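Long-range contact in CT263 (Chlamydia trachomatis, PDB 4QAS), which probably hydrolyses the N-glycosidic bond of a futalosine-type nucleoside on the route to menaquinone, as a nucleosidase of the MTAN family: residues L62-G76 against Q150-V163. The protein carries 1 engineered substitution. Residues are numbered along the deposited sequence; the frame is centred on the assembly and turned at random.
Sequences LSPPPSGYDLWINAG and QASLVACPCSMIKV
W72 lays one face of its indole on the end of helix 144-153: A151 CB comes 3.5 Å from CE3, near the rim of the ring, and A151 CA makes a CH-pi contact over the six-membered part. C156 SG approaches the five-membered part obliquely, 3.4 Å from W72 CD1, because its chi1 of -172° sets the sulfur anti to the backbone N. V154 sends CG2 to W72 CZ2 and CG1 to the ring of P65 (3.7 Å to CG). One turn back along the helix, Q150, bent at chi2 (-53°), gives a nearly straight bond from NE2 to L62 O (3.0 Å), arriving above the carbonyl plane; a water joins the same NE2 to S63 OG. The helix ends in a Schellman motif: A155 has positive phi, C156 N returns to A151 O and A155 N bonds S152 O weakly; V154 N reaches A151 O from the opposite face of its plane to C156 N. The chain then enters strand 158-163, parallel to strand 71-76 within the central mixed sheet of the nucleoside phosphorylase fold that MTAN enzymes share. Six backbone bonds join the pair, from W72 N to P157 O through V163 N to G76 O. On the face with I73 and A75, I73 CG2 meets I161 CD1 at 3.9 Å. On the other, K162 NZ bonds N74 OD1 (2.9 Å) from above its carbonyl plane and forms a salt bridge with D141, which probably keeps the buried ammonium charged. The N74 amide is further held through ND2, which bonds I12 O of strand 7-13 and a water shared with A75 O.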
loop_
_atom_site.group_PDB
_atom_site.type_symbol
_atom_site.label_atom_id
_atom_site.label_comp_id
_atom_site.label_asym_id
_atom_site.label_seq_id
_atom_site.Cartn_x
_atom_site.Cartn_y
_atom_site.Cartn_z
ATOM N N LEU A 62 14.984 17.125 -13.557
ATOM C CA LEU A 62 14.043 16.593 -14.543
ATOM C C LEU A 62 14.304 17.197 -15.911
ATOM O O LEU A 62 13.379 17.381 -16.712
ATOM C CB LEU A 62 12.587 16.896 -14.146
ATOM C CG LEU A 62 11.778 15.885 -13.355
ATOM C CD1 LEU A 62 10.343 16.402 -13.289
ATOM C CD2 LEU A 62 11.803 14.489 -13.932
ATOM N N SER A 63 15.556 17.519 -16.194
ATOM C CA SER A 63 15.923 18.104 -17.462
ATOM C C SER A 63 17.250 17.479 -17.883
ATOM O O SER A 63 18.244 17.624 -17.165
ATOM C CB SER A 63 16.075 19.608 -17.313
ATOM O OG SER A 63 16.432 20.190 -18.551
ATOM N N PRO A 64 17.276 16.753 -19.025
ATOM C CA PRO A 64 16.129 16.460 -19.893
ATOM C C PRO A 64 15.125 15.565 -19.188
ATOM O O PRO A 64 15.500 14.805 -18.288
ATOM C CB PRO A 64 16.751 15.709 -21.074
ATOM C CG PRO A 64 17.987 15.116 -20.541
ATOM C CD PRO A 64 18.494 16.059 -19.481
ATOM N N PRO A 65 13.849 15.682 -19.555
ATOM C CA PRO A 65 12.834 14.890 -18.880
ATOM C C PRO A 65 12.988 13.421 -19.218
ATOM O O PRO A 65 13.390 13.057 -20.338
ATOM C CB PRO A 65 11.516 15.459 -19.434
ATOM C CG PRO A 65 11.858 16.027 -20.712
ATOM C CD PRO A 65 13.268 16.527 -20.609
ATOM N N PRO A 66 12.689 12.532 -18.276
ATOM C CA PRO A 66 12.701 11.096 -18.568
ATOM C C PRO A 66 11.763 10.755 -19.717
ATOM O O PRO A 66 10.600 11.157 -19.738
ATOM C CB PRO A 66 12.215 10.478 -17.252
ATOM C CG PRO A 66 12.567 11.466 -16.223
ATOM C CD PRO A 66 12.410 12.797 -16.857
ATOM N N SER A 67 12.262 9.965 -20.648
ATOM C CA SER A 67 11.480 9.523 -21.790
ATOM C C SER A 67 10.961 8.105 -21.548
ATOM O O SER A 67 11.468 7.360 -20.702
ATOM C CB SER A 67 12.344 9.544 -23.050
ATOM O OG SER A 67 13.461 8.693 -22.875
ATOM N N GLY A 68 9.899 7.766 -22.271
ATOM C CA GLY A 68 9.467 6.391 -22.411
ATOM C C GLY A 68 8.371 5.943 -21.471
ATOM O O GLY A 68 7.884 4.816 -21.624
ATOM N N TYR A 69 8.000 6.742 -20.476
ATOM C CA TYR A 69 6.944 6.310 -19.577
ATOM C C TYR A 69 5.573 6.506 -20.228
ATOM O O TYR A 69 5.415 7.266 -21.177
ATOM C CB TYR A 69 7.036 7.075 -18.254
ATOM C CG TYR A 69 8.284 6.720 -17.469
ATOM C CD1 TYR A 69 8.343 5.558 -16.708
ATOM C CD2 TYR A 69 9.417 7.524 -17.524
ATOM C CE1 TYR A 69 9.491 5.224 -15.998
ATOM C CE2 TYR A 69 10.563 7.194 -16.819
ATOM C CZ TYR A 69 10.598 6.040 -16.077
ATOM O OH TYR A 69 11.734 5.705 -15.372
ATOM N N ASP A 70 4.578 5.815 -19.682
ATOM C CA ASP A 70 3.187 5.957 -20.114
ATOM C C ASP A 70 2.386 6.921 -19.262
ATOM O O ASP A 70 1.353 7.412 -19.715
ATOM C CB ASP A 70 2.521 4.591 -20.065
ATOM C CG ASP A 70 3.172 3.626 -21.029
ATOM O OD1 ASP A 70 3.094 3.875 -22.240
ATOM O OD2 ASP A 70 3.801 2.640 -20.602
ATOM N N LEU A 71 2.849 7.210 -18.062
ATOM C CA LEU A 71 2.182 8.121 -17.148
ATOM C C LEU A 71 3.213 8.559 -16.134
ATOM O O LEU A 71 4.034 7.743 -15.694
ATOM C CB LEU A 71 1.028 7.417 -16.419
ATOM C CG LEU A 71 0.251 8.240 -15.387
ATOM C CD1 LEU A 71 -0.438 9.464 -15.990
ATOM C CD2 LEU A 71 -0.784 7.357 -14.713
ATOM N N TRP A 72 3.171 9.837 -15.777
ATOM C CA TRP A 72 3.852 10.345 -14.597
ATOM C C TRP A 72 2.814 10.684 -13.529
ATOM O O TRP A 72 1.770 11.265 -13.840
ATOM C CB TRP A 72 4.606 11.640 -14.901
ATOM C CG TRP A 72 5.754 11.604 -15.857
ATOM C CD1 TRP A 72 6.142 10.578 -16.667
ATOM C CD2 TRP A 72 6.654 12.678 -16.112
ATOM N NE1 TRP A 72 7.245 10.953 -17.396
ATOM C CE2 TRP A 72 7.575 12.244 -17.075
ATOM C CE3 TRP A 72 6.774 13.971 -15.583
ATOM C CZ2 TRP A 72 8.601 13.058 -17.548
ATOM C CZ3 TRP A 72 7.789 14.783 -16.052
ATOM C CH2 TRP A 72 8.693 14.326 -17.023
ATOM N N ILE A 73 3.111 10.379 -12.269
ATOM C CA ILE A 73 2.341 10.852 -11.128
ATOM C C ILE A 73 3.280 11.614 -10.219
ATOM O O ILE A 73 4.260 11.042 -9.708
ATOM C CB ILE A 73 1.671 9.699 -10.371
ATOM C CG1 ILE A 73 0.714 8.940 -11.292
ATOM C CG2 ILE A 73 0.928 10.254 -9.158
ATOM C CD1 ILE A 73 0.049 7.750 -10.640
ATOM N N ASN A 74 2.985 12.897 -10.010
ATOM C CA ASN A 74 3.663 13.668 -8.979
ATOM C C ASN A 74 2.820 13.580 -7.729
ATOM O O ASN A 74 1.678 14.045 -7.718
ATOM C CB ASN A 74 3.789 15.116 -9.438
ATOM C CG ASN A 74 4.264 16.041 -8.356
ATOM O OD1 ASN A 74 3.794 17.195 -8.281
ATOM N ND2 ASN A 74 5.202 15.594 -7.527
ATOM N N ALA A 75 3.354 12.978 -6.694
ATOM C CA ALA A 75 2.676 12.903 -5.417
ATOM C C ALA A 75 3.456 13.736 -4.421
ATOM O O ALA A 75 4.684 13.681 -4.383
ATOM C CB ALA A 75 2.605 11.464 -4.943
ATOM N N GLY A 76 2.752 14.544 -3.618
ATOM C CA GLY A 76 3.486 15.349 -2.659
ATOM C C GLY A 76 2.586 16.037 -1.655
ATOM O O GLY A 76 1.365 15.879 -1.656
ATOM N N GLN A 150 7.490 19.841 -17.548
ATOM C CA GLN A 150 8.460 18.887 -18.083
ATOM C C GLN A 150 7.765 17.689 -18.718
ATOM O O GLN A 150 8.211 17.191 -19.754
ATOM C CB GLN A 150 9.457 18.450 -17.005
ATOM C CG GLN A 150 10.358 19.570 -16.482
ATOM C CD GLN A 150 11.071 20.289 -17.596
ATOM O OE1 GLN A 150 10.633 21.347 -18.046
ATOM N NE2 GLN A 150 12.171 19.716 -18.064
ATOM N N ALA A 151 6.652 17.230 -18.134
ATOM C CA ALA A 151 5.904 16.123 -18.731
ATOM C C ALA A 151 5.415 16.488 -20.128
ATOM O O ALA A 151 5.403 15.643 -21.031
ATOM C CB ALA A 151 4.719 15.749 -17.833
ATOM N N SER A 152 5.015 17.746 -20.323
ATOM C CA SER A 152 4.549 18.174 -21.643
ATOM C C SER A 152 5.633 18.022 -22.710
ATOM O O SER A 152 5.321 17.867 -23.898
ATOM C CB SER A 152 4.062 19.621 -21.576
ATOM O OG SER A 152 5.155 20.519 -21.615
ATOM N N LEU A 153 6.906 18.035 -22.316
ATOM C CA LEU A 153 7.994 17.963 -23.285
ATOM C C LEU A 153 8.137 16.575 -23.894
ATOM O O LEU A 153 8.637 16.448 -25.018
ATOM C CB LEU A 153 9.320 18.366 -22.638
ATOM C CG LEU A 153 9.513 19.821 -22.191
ATOM C CD1 LEU A 153 10.893 19.991 -21.559
ATOM C CD2 LEU A 153 9.358 20.783 -23.347
ATOM N N VAL A 154 7.739 15.527 -23.176
ATOM C CA VAL A 154 7.805 14.156 -23.676
ATOM C C VAL A 154 6.420 13.608 -23.996
ATOM O O VAL A 154 6.267 12.399 -24.210
ATOM C CB VAL A 154 8.585 13.229 -22.726
ATOM C CG1 VAL A 154 10.070 13.525 -22.791
ATOM C CG2 VAL A 154 8.079 13.369 -21.313
ATOM N N ALA A 155 5.408 14.473 -24.047
ATOM C CA ALA A 155 4.069 14.078 -24.476
ATOM C C ALA A 155 3.519 12.983 -23.580
ATOM O O ALA A 155 2.749 12.117 -24.014
ATOM C CB ALA A 155 4.052 13.657 -25.949
ATOM N N CYS A 156 3.927 13.012 -22.339
ATOM C CA CYS A 156 3.495 11.990 -21.418
ATOM C C CYS A 156 2.409 12.564 -20.535
ATOM O O CYS A 156 2.630 13.617 -19.901
ATOM C CB CYS A 156 4.681 11.569 -20.571
ATOM S SG CYS A 156 4.340 10.172 -19.544
ATOM N N PRO A 157 1.270 11.888 -20.350
ATOM C CA PRO A 157 0.273 12.414 -19.414
ATOM C C PRO A 157 0.842 12.498 -18.000
ATOM O O PRO A 157 1.688 11.699 -17.590
ATOM C CB PRO A 157 -0.870 11.391 -19.484
ATOM C CG PRO A 157 -0.583 10.513 -20.637
ATOM C CD PRO A 157 0.875 10.590 -20.920
ATOM N N CYS A 158 0.384 13.502 -17.248
ATOM C CA CYS A 158 0.834 13.762 -15.886
ATOM C C CYS A 158 -0.362 13.937 -14.972
ATOM O O CYS A 158 -1.290 14.696 -15.302
ATOM C CB CYS A 158 1.676 15.044 -15.832
ATOM S SG CYS A 158 2.491 15.372 -14.267
ATOM N N SER A 159 -0.353 13.233 -13.851
ATOM C CA SER A 159 -1.364 13.361 -12.819
ATOM C C SER A 159 -0.682 13.743 -11.525
ATOM O O SER A 159 0.515 13.544 -11.359
ATOM C CB SER A 159 -2.127 12.051 -12.618
ATOM O OG SER A 159 -2.821 11.662 -13.758
ATOM N N MET A 160 -1.448 14.331 -10.619
ATOM C CA MET A 160 -0.932 14.808 -9.352
ATOM C C MET A 160 -1.828 14.387 -8.216
ATOM O O MET A 160 -3.042 14.469 -8.316
ATOM C CB MET A 160 -0.907 16.314 -9.325
ATOM C CG MET A 160 0.294 16.888 -9.926
ATOM S SD MET A 160 0.257 18.644 -9.862
ATOM C CE MET A 160 1.444 19.030 -11.140
ATOM N N ILE A 161 -1.197 13.935 -7.157
ATOM C CA ILE A 161 -1.824 13.648 -5.870
ATOM C C ILE A 161 -1.169 14.596 -4.879
ATOM O O ILE A 161 0.057 14.603 -4.744
ATOM C CB ILE A 161 -1.554 12.208 -5.419
ATOM C CG1 ILE A 161 -2.108 11.211 -6.430
ATOM C CG2 ILE A 161 -2.171 11.963 -4.056
ATOM C CD1 ILE A 161 -1.616 9.774 -6.236
ATOM N N LYS A 162 -1.976 15.394 -4.191
ATOM C CA LYS A 162 -1.457 16.308 -3.188
ATOM C C LYS A 162 -2.245 16.114 -1.905
ATOM O O LYS A 162 -3.469 16.153 -1.919
ATOM C CB LYS A 162 -1.527 17.760 -3.654
ATOM C CG LYS A 162 -0.680 18.019 -4.903
ATOM C CD LYS A 162 0.816 18.131 -4.624
ATOM C CE LYS A 162 1.656 17.885 -5.892
ATOM N NZ LYS A 162 3.063 18.288 -5.744
ATOM N N VAL A 163 -1.517 15.933 -0.805
ATOM C CA VAL A 163 -2.129 15.807 0.518
ATOM C C VAL A 163 -1.913 17.113 1.267
ATOM O O VAL A 163 -0.809 17.644 1.285
ATOM C CB VAL A 163 -1.590 14.595 1.296
ATOM C CG1 VAL A 163 -0.130 14.690 1.561
ATOM C CG2 VAL A 163 -2.360 14.419 2.602
HETATM O O HOH W 1 14.138 20.370 -20.132
HETATM O O HOH W 2 6.799 9.769 -22.334
HETATM O O HOH W 3 5.761 16.402 -4.901
#